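Local coordinates for protein aspartokinase 1, chloroplastic (Arabidopsis thaliana, PDB 2CDQ) that catalyses the ATP-dependent phosphorylation of L-aspartate, the first step of lysine, threonine, methionine and isoleucine synthesis, and binds lysine and S-adenosylmethionine as allosteric effectors, at residues 332-343 with 416-427. Residues are numbered along the deposited sequence; the frame is centred on the assembly and turned at random.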
ATOM      1  N   LEU A 332       4.889  15.450  19.038  1.00 50.69           N
ATOM      2  CA  LEU A 332       4.455  15.672  17.657  1.00 49.63           C
ATOM      3  C   LEU A 332       5.285  16.794  17.069  1.00 49.21           C
ATOM      4  O   LEU A 332       5.638  17.733  17.774  1.00 49.02           O
ATOM      5  CB  LEU A 332       2.966  16.007  17.578  1.00 49.31           C
ATOM      6  CG  LEU A 332       2.277  15.896  16.213  1.00 48.41           C
ATOM      7  CD1 LEU A 332       2.321  14.470  15.639  1.00 47.94           C
ATOM      8  CD2 LEU A 332       0.843  16.365  16.316  1.00 47.16           C
ATOM      9  N   THR A 333       5.613  16.687  15.786  1.00 48.78           N
ATOM     10  CA  THR A 333       6.462  17.687  15.142  1.00 48.55           C
ATOM     11  C   THR A 333       5.647  18.714  14.350  1.00 48.54           C
ATOM     12  O   THR A 333       5.806  19.925  14.538  1.00 48.57           O
ATOM     13  CB  THR A 333       7.508  17.040  14.227  1.00 48.33           C
ATOM     14  OG1 THR A 333       8.090  15.908  14.886  1.00 48.96           O
ATOM     15  CG2 THR A 333       8.594  18.035  13.887  1.00 48.02           C
ATOM     16  N   SER A 334       4.780  18.221  13.467  1.00 48.31           N
ATOM     17  CA  SER A 334       3.945  19.071  12.627  1.00 48.03           C
ATOM     18  C   SER A 334       2.758  18.283  12.074  1.00 47.96           C
ATOM     19  O   SER A 334       2.772  17.052  12.071  1.00 48.02           O
ATOM     20  CB  SER A 334       4.769  19.655  11.479  1.00 47.88           C
ATOM     21  OG  SER A 334       3.970  20.446  10.613  1.00 48.21           O
ATOM     22  N   ILE A 335       1.737  19.013  11.624  1.00 47.87           N
ATOM     23  CA  ILE A 335       0.536  18.458  11.008  1.00 47.75           C
ATOM     24  C   ILE A 335       0.487  18.953   9.568  1.00 48.41           C
ATOM     25  O   ILE A 335       0.620  20.157   9.326  1.00 48.87           O
ATOM     26  CB  ILE A 335      -0.724  18.931  11.752  1.00 47.28           C
ATOM     27  CG1 ILE A 335      -0.713  18.401  13.193  1.00 46.91           C
ATOM     28  CG2 ILE A 335      -1.989  18.496  11.008  1.00 47.19           C
ATOM     29  CD1 ILE A 335      -1.560  19.198  14.176  1.00 43.68           C
ATOM     30  N   VAL A 336       0.303  18.039   8.618  1.00 48.85           N
ATOM     31  CA  VAL A 336       0.280  18.402   7.198  1.00 49.61           C
ATOM     32  C   VAL A 336      -1.085  18.135   6.572  1.00 50.16           C
ATOM     33  O   VAL A 336      -1.712  17.118   6.854  1.00 50.35           O
ATOM     34  CB  VAL A 336       1.380  17.653   6.391  1.00 49.58           C
ATOM     35  CG1 VAL A 336       1.347  18.041   4.918  1.00 49.44           C
ATOM     36  CG2 VAL A 336       2.748  17.949   6.957  1.00 49.77           C
ATOM     37  N   LEU A 337      -1.535  19.053   5.719  1.00 50.98           N
ATOM     38  CA  LEU A 337      -2.779  18.866   4.974  1.00 51.74           C
ATOM     39  C   LEU A 337      -2.580  18.801   3.455  1.00 52.34           C
ATOM     40  O   LEU A 337      -1.844  19.596   2.877  1.00 52.37           O
ATOM     41  CB  LEU A 337      -3.788  19.959   5.323  1.00 51.61           C
ATOM     42  CG  LEU A 337      -5.178  19.808   4.704  1.00 51.77           C
ATOM     43  CD1 LEU A 337      -5.914  18.631   5.321  1.00 51.83           C
ATOM     44  CD2 LEU A 337      -5.975  21.090   4.874  1.00 52.07           C
ATOM     45  N   LYS A 338      -3.234  17.825   2.833  1.00 53.22           N
ATOM     46  CA  LYS A 338      -3.327  17.727   1.387  1.00 54.01           C
ATOM     47  C   LYS A 338      -4.792  17.905   1.042  1.00 55.00           C
ATOM     48  O   LYS A 338      -5.622  17.066   1.402  1.00 55.24           O
ATOM     49  CB  LYS A 338      -2.841  16.366   0.890  1.00 53.60           C
ATOM     50  CG  LYS A 338      -1.343  16.188   0.909  1.00 53.28           C
ATOM     51  CD  LYS A 338      -0.962  14.747   0.626  1.00 53.02           C
ATOM     52  CE  LYS A 338       0.516  14.490   0.902  1.00 52.63           C
ATOM     53  NZ  LYS A 338       0.881  13.050   0.749  1.00 52.21           N
ATOM     54  N   ARG A 339      -5.101  19.013   0.367  1.00 56.07           N
ATOM     55  CA  ARG A 339      -6.462  19.343  -0.057  1.00 56.90           C
ATOM     56  C   ARG A 339      -6.875  18.496  -1.258  1.00 57.29           C
ATOM     57  O   ARG A 339      -6.023  18.030  -2.017  1.00 57.51           O
ATOM     58  CB  ARG A 339      -6.550  20.826  -0.449  1.00 57.04           C
ATOM     59  CG  ARG A 339      -6.195  21.828   0.638  1.00 58.02           C
ATOM     60  CD  ARG A 339      -7.384  22.128   1.529  1.00 60.22           C
ATOM     61  NE  ARG A 339      -7.145  23.298   2.368  1.00 62.29           N
ATOM     62  CZ  ARG A 339      -8.032  23.814   3.215  1.00 63.30           C
ATOM     63  NH1 ARG A 339      -9.236  23.268   3.347  1.00 63.83           N
ATOM     64  NH2 ARG A 339      -7.715  24.884   3.936  1.00 63.27           N
ATOM     65  N   ASN A 340      -8.185  18.308  -1.421  1.00 57.68           N
ATOM     66  CA  ASN A 340      -8.777  17.747  -2.644  1.00 57.99           C
ATOM     67  C   ASN A 340      -8.037  16.599  -3.305  1.00 57.67           C
ATOM     68  O   ASN A 340      -7.463  16.767  -4.380  1.00 57.66           O
ATOM     69  CB  ASN A 340      -9.005  18.849  -3.678  1.00 58.46           C
ATOM     70  CG  ASN A 340     -10.455  19.220  -3.811  1.00 60.24           C
ATOM     71  OD1 ASN A 340     -10.850  20.341  -3.489  1.00 62.38           O
ATOM     72  ND2 ASN A 340     -11.269  18.274  -4.274  1.00 61.73           N
ATOM     73  N   VAL A 341      -8.061  15.434  -2.666  1.00 57.48           N
ATOM     74  CA  VAL A 341      -7.445  14.249  -3.244  1.00 57.21           C
ATOM     75  C   VAL A 341      -8.505  13.284  -3.752  1.00 57.11           C
ATOM     76  O   VAL A 341      -9.643  13.276  -3.274  1.00 56.84           O
ATOM     77  CB  VAL A 341      -6.473  13.531  -2.264  1.00 57.39           C
ATOM     78  CG1 VAL A 341      -5.344  14.473  -1.844  1.00 57.14           C
ATOM     79  CG2 VAL A 341      -7.215  12.960  -1.041  1.00 57.23           C
ATOM     80  N   THR A 342      -8.110  12.484  -4.734  1.00 57.03           N
ATOM     81  CA  THR A 342      -8.971  11.476  -5.317  1.00 56.95           C
ATOM     82  C   THR A 342      -8.524  10.109  -4.815  1.00 56.90           C
ATOM     83  O   THR A 342      -7.348   9.752  -4.934  1.00 56.88           O
ATOM     84  CB  THR A 342      -8.900  11.546  -6.846  1.00 56.97           C
ATOM     85  OG1 THR A 342      -9.368  12.831  -7.274  1.00 56.92           O
ATOM     86  CG2 THR A 342      -9.739  10.446  -7.495  1.00 57.07           C
ATOM     87  N   MET A 343      -9.465   9.363  -4.242  1.00 56.83           N
ATOM     88  CA  MET A 343      -9.186   8.043  -3.684  1.00 56.95           C
ATOM     89  C   MET A 343      -9.825   6.947  -4.518  1.00 57.24           C
ATOM     90  O   MET A 343     -10.958   7.094  -4.981  1.00 57.33           O
ATOM     91  CB  MET A 343      -9.675   7.956  -2.232  1.00 56.91           C
ATOM     92  CG  MET A 343      -9.642   6.551  -1.638  1.00 56.12           C
ATOM     93  SD  MET A 343      -9.915   6.486   0.142  1.00 56.00           S
ATOM     94  CE  MET A 343     -11.649   6.914   0.280  1.00 54.45           C
ATOM     95  N   LEU A 416     -14.362   4.961  -7.193  1.00 60.66           N
ATOM     96  CA  LEU A 416     -13.678   6.256  -7.188  1.00 60.44           C
ATOM     97  C   LEU A 416     -14.378   7.227  -6.240  1.00 60.24           C
ATOM     98  O   LEU A 416     -15.606   7.356  -6.265  1.00 60.40           O
ATOM     99  CB  LEU A 416     -13.621   6.843  -8.602  1.00 60.41           C
ATOM    100  CG  LEU A 416     -12.589   7.940  -8.889  1.00 60.55           C
ATOM    101  CD1 LEU A 416     -12.197   7.922 -10.349  1.00 60.83           C
ATOM    102  CD2 LEU A 416     -13.096   9.318  -8.503  1.00 60.78           C
ATOM    103  N   LEU A 417     -13.595   7.903  -5.406  1.00 59.82           N
ATOM    104  CA  LEU A 417     -14.151   8.880  -4.472  1.00 59.63           C
ATOM    105  C   LEU A 417     -13.393  10.210  -4.527  1.00 59.24           C
ATOM    106  O   LEU A 417     -12.237  10.306  -4.105  1.00 59.59           O
ATOM    107  CB  LEU A 417     -14.197   8.311  -3.044  1.00 59.69           C
ATOM    108  CG  LEU A 417     -15.084   7.073  -2.836  1.00 60.21           C
ATOM    109  CD1 LEU A 417     -14.473   6.120  -1.819  1.00 60.94           C
ATOM    110  CD2 LEU A 417     -16.520   7.433  -2.461  1.00 60.06           C
ATOM    111  N   LYS A 418     -14.052  11.230  -5.069  1.00 58.46           N
ATOM    112  CA  LYS A 418     -13.475  12.563  -5.150  1.00 57.81           C
ATOM    113  C   LYS A 418     -13.680  13.328  -3.847  1.00 57.15           C
ATOM    114  O   LYS A 418     -14.372  12.862  -2.941  1.00 57.11           O
ATOM    115  CB  LYS A 418     -14.070  13.331  -6.337  1.00 58.09           C
ATOM    116  CG  LYS A 418     -13.453  12.961  -7.694  1.00 58.63           C
ATOM    117  CD  LYS A 418     -14.188  13.599  -8.877  1.00 59.67           C
ATOM    118  CE  LYS A 418     -15.389  12.763  -9.322  1.00 60.26           C
ATOM    119  NZ  LYS A 418     -15.944  13.221 -10.633  1.00 60.36           N
ATOM    120  N   GLY A 419     -13.049  14.492  -3.750  1.00 56.51           N
ATOM    121  CA  GLY A 419     -13.258  15.388  -2.621  1.00 55.74           C
ATOM    122  C   GLY A 419     -12.889  14.856  -1.252  1.00 55.21           C
ATOM    123  O   GLY A 419     -13.590  15.130  -0.278  1.00 55.12           O
ATOM    124  N   ARG A 420     -11.797  14.093  -1.183  1.00 54.96           N
ATOM    125  CA  ARG A 420     -11.189  13.701   0.105  1.00 54.51           C
ATOM    126  C   ARG A 420      -9.982  14.587   0.417  1.00 53.94           C
ATOM    127  O   ARG A 420      -9.621  15.460  -0.370  1.00 53.80           O
ATOM    128  CB  ARG A 420     -10.760  12.219   0.125  1.00 54.50           C
ATOM    129  CG  ARG A 420     -11.757  11.225  -0.454  1.00 54.40           C
ATOM    130  CD  ARG A 420     -12.995  11.063   0.404  1.00 54.79           C
ATOM    131  NE  ARG A 420     -14.181  11.082  -0.450  1.00 56.66           N
ATOM    132  CZ  ARG A 420     -15.316  10.434  -0.207  1.00 56.62           C
ATOM    133  NH1 ARG A 420     -15.452   9.683   0.876  1.00 56.58           N
ATOM    134  NH2 ARG A 420     -16.319  10.534  -1.065  1.00 57.02           N
ATOM    135  N   ALA A 421      -9.358  14.346   1.566  1.00 53.32           N
ATOM    136  CA  ALA A 421      -8.174  15.092   1.979  1.00 52.55           C
ATOM    137  C   ALA A 421      -7.328  14.224   2.892  1.00 52.05           C
ATOM    138  O   ALA A 421      -7.863  13.349   3.580  1.00 52.01           O
ATOM    139  CB  ALA A 421      -8.575  16.380   2.690  1.00 52.51           C
ATOM    140  N   ILE A 422      -6.015  14.469   2.894  1.00 51.44           N
ATOM    141  CA  ILE A 422      -5.077  13.738   3.748  1.00 50.80           C
ATOM    142  C   ILE A 422      -4.588  14.627   4.887  1.00 50.92           C
ATOM    143  O   ILE A 422      -4.077  15.719   4.646  1.00 51.16           O
ATOM    144  CB  ILE A 422      -3.810  13.272   2.979  1.00 50.60           C
ATOM    145  CG1 ILE A 422      -4.117  12.860   1.525  1.00 49.60           C
ATOM    146  CG2 ILE A 422      -3.057  12.205   3.783  1.00 50.67           C
ATOM    147  CD1 ILE A 422      -4.145  11.389   1.253  1.00 47.01           C
ATOM    148  N   ILE A 423      -4.747  14.167   6.125  1.00 50.83           N
ATOM    149  CA  ILE A 423      -4.040  14.763   7.259  1.00 50.60           C
ATOM    150  C   ILE A 423      -2.855  13.860   7.576  1.00 51.09           C
ATOM    151  O   ILE A 423      -3.024  12.671   7.839  1.00 51.13           O
ATOM    152  CB  ILE A 423      -4.951  14.930   8.512  1.00 50.51           C
ATOM    153  CG1 ILE A 423      -6.056  15.952   8.238  1.00 49.67           C
ATOM    154  CG2 ILE A 423      -4.134  15.337   9.754  1.00 49.05           C
ATOM    155  CD1 ILE A 423      -7.241  15.828   9.170  1.00 48.41           C
ATOM    156  N   SER A 424      -1.656  14.420   7.519  1.00 51.69           N
ATOM    157  CA  SER A 424      -0.457  13.677   7.883  1.00 52.39           C
ATOM    158  C   SER A 424       0.042  14.126   9.246  1.00 52.53           C
ATOM    159  O   SER A 424       0.245  15.317   9.476  1.00 52.74           O
ATOM    160  CB  SER A 424       0.641  13.853   6.833  1.00 52.42           C
ATOM    161  OG  SER A 424       0.490  12.935   5.765  1.00 53.59           O
ATOM    162  N   LEU A 425       0.223  13.167  10.147  1.00 52.66           N
ATOM    163  CA  LEU A 425       0.854  13.424  11.434  1.00 52.81           C
ATOM    164  C   LEU A 425       2.335  13.066  11.384  1.00 52.75           C
ATOM    165  O   LEU A 425       2.697  11.907  11.168  1.00 53.06           O
ATOM    166  CB  LEU A 425       0.151  12.633  12.536  1.00 52.90           C
ATOM    167  CG  LEU A 425      -0.906  13.309  13.418  1.00 53.58           C
ATOM    168  CD1 LEU A 425      -1.630  14.472  12.734  1.00 53.23           C
ATOM    169  CD2 LEU A 425      -1.894  12.267  13.947  1.00 53.42           C
ATOM    170  N   ILE A 426       3.181  14.074  11.566  1.00 52.48           N
ATOM    171  CA  ILE A 426       4.630  13.894  11.599  1.00 52.12           C
ATOM    172  C   ILE A 426       5.088  14.028  13.046  1.00 52.36           C
ATOM    173  O   ILE A 426       5.032  15.118  13.625  1.00 52.67           O
ATOM    174  CB  ILE A 426       5.365  14.957  10.738  1.00 51.99           C
ATOM    175  CG1 ILE A 426       4.616  15.241   9.416  1.00 51.36           C
ATOM    176  CG2 ILE A 426       6.826  14.568  10.530  1.00 51.39           C
ATOM    177  CD1 ILE A 426       4.573  14.098   8.411  1.00 50.21           C
ATOM    178  N   GLY A 427       5.535  12.924  13.636  1.00 52.22           N
ATOM    179  CA  GLY A 427       5.917  12.937  15.043  1.00 51.99           C
ATOM    180  C   GLY A 427       7.083  12.048  15.438  1.00 51.93           C
ATOM    181  O   GLY A 427       7.877  11.599  14.601  1.00 51.85           O
TER
HETATM  182  O   HOH W   1     -10.584  15.429  -5.753  1.00 56.42           O
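Two backbone amides share the carbonyl oxygen of Ile-426: Thr-333 N lies 2.7 Å and Ser-334 N 3.1 Å from Ile-426 O, both in its carbonyl plane, which makes a classic beta bulge. From there 332-339 and 420-427 run antiparallel as neighbouring strands of one ACT-domain sheet. Near Asn-340 and Gly-419 both chains turn a corner together and pair again, as 341-343 with 416-418, in the sheet of the other ACT domain, so this double ribbon joins the two regulatory units. At the corner Asn-340 and Val-341 face Arg-420 in a G1 bulge. Val-341 N to Arg-420 O is 2.8 Å, with the donor 46° out of the carbonyl plane and so not on a lone pair.

On one face Ile-335 and Ile-423 lie side by side, CG2 to CG2 4.0 Å, and Leu-337 CD1 reaches Ile-423 CG1. On the other, Lys-338 runs alongside Ile-422, CD to CG1 3.8 Å. Its chain is extended beyond CG (chi2 170°), carrying NZ to salt bridges with Asp-373, a residue of the allosteric lysine site, and Glu-379 of the second subunit. Beyond the corner, Met-343 CE meets Leu-417 CD1 at 3.6 Å. Arg-420 folds back about CB-CG (chi2 -70°), and one guanidinium face, toward its rim, covers Leu-417 CB. NH1 is hydrogen-bonded to Gln-451 OE1, while NE donates in the guanidinium plane to Lys-418 O at 3.1 Å.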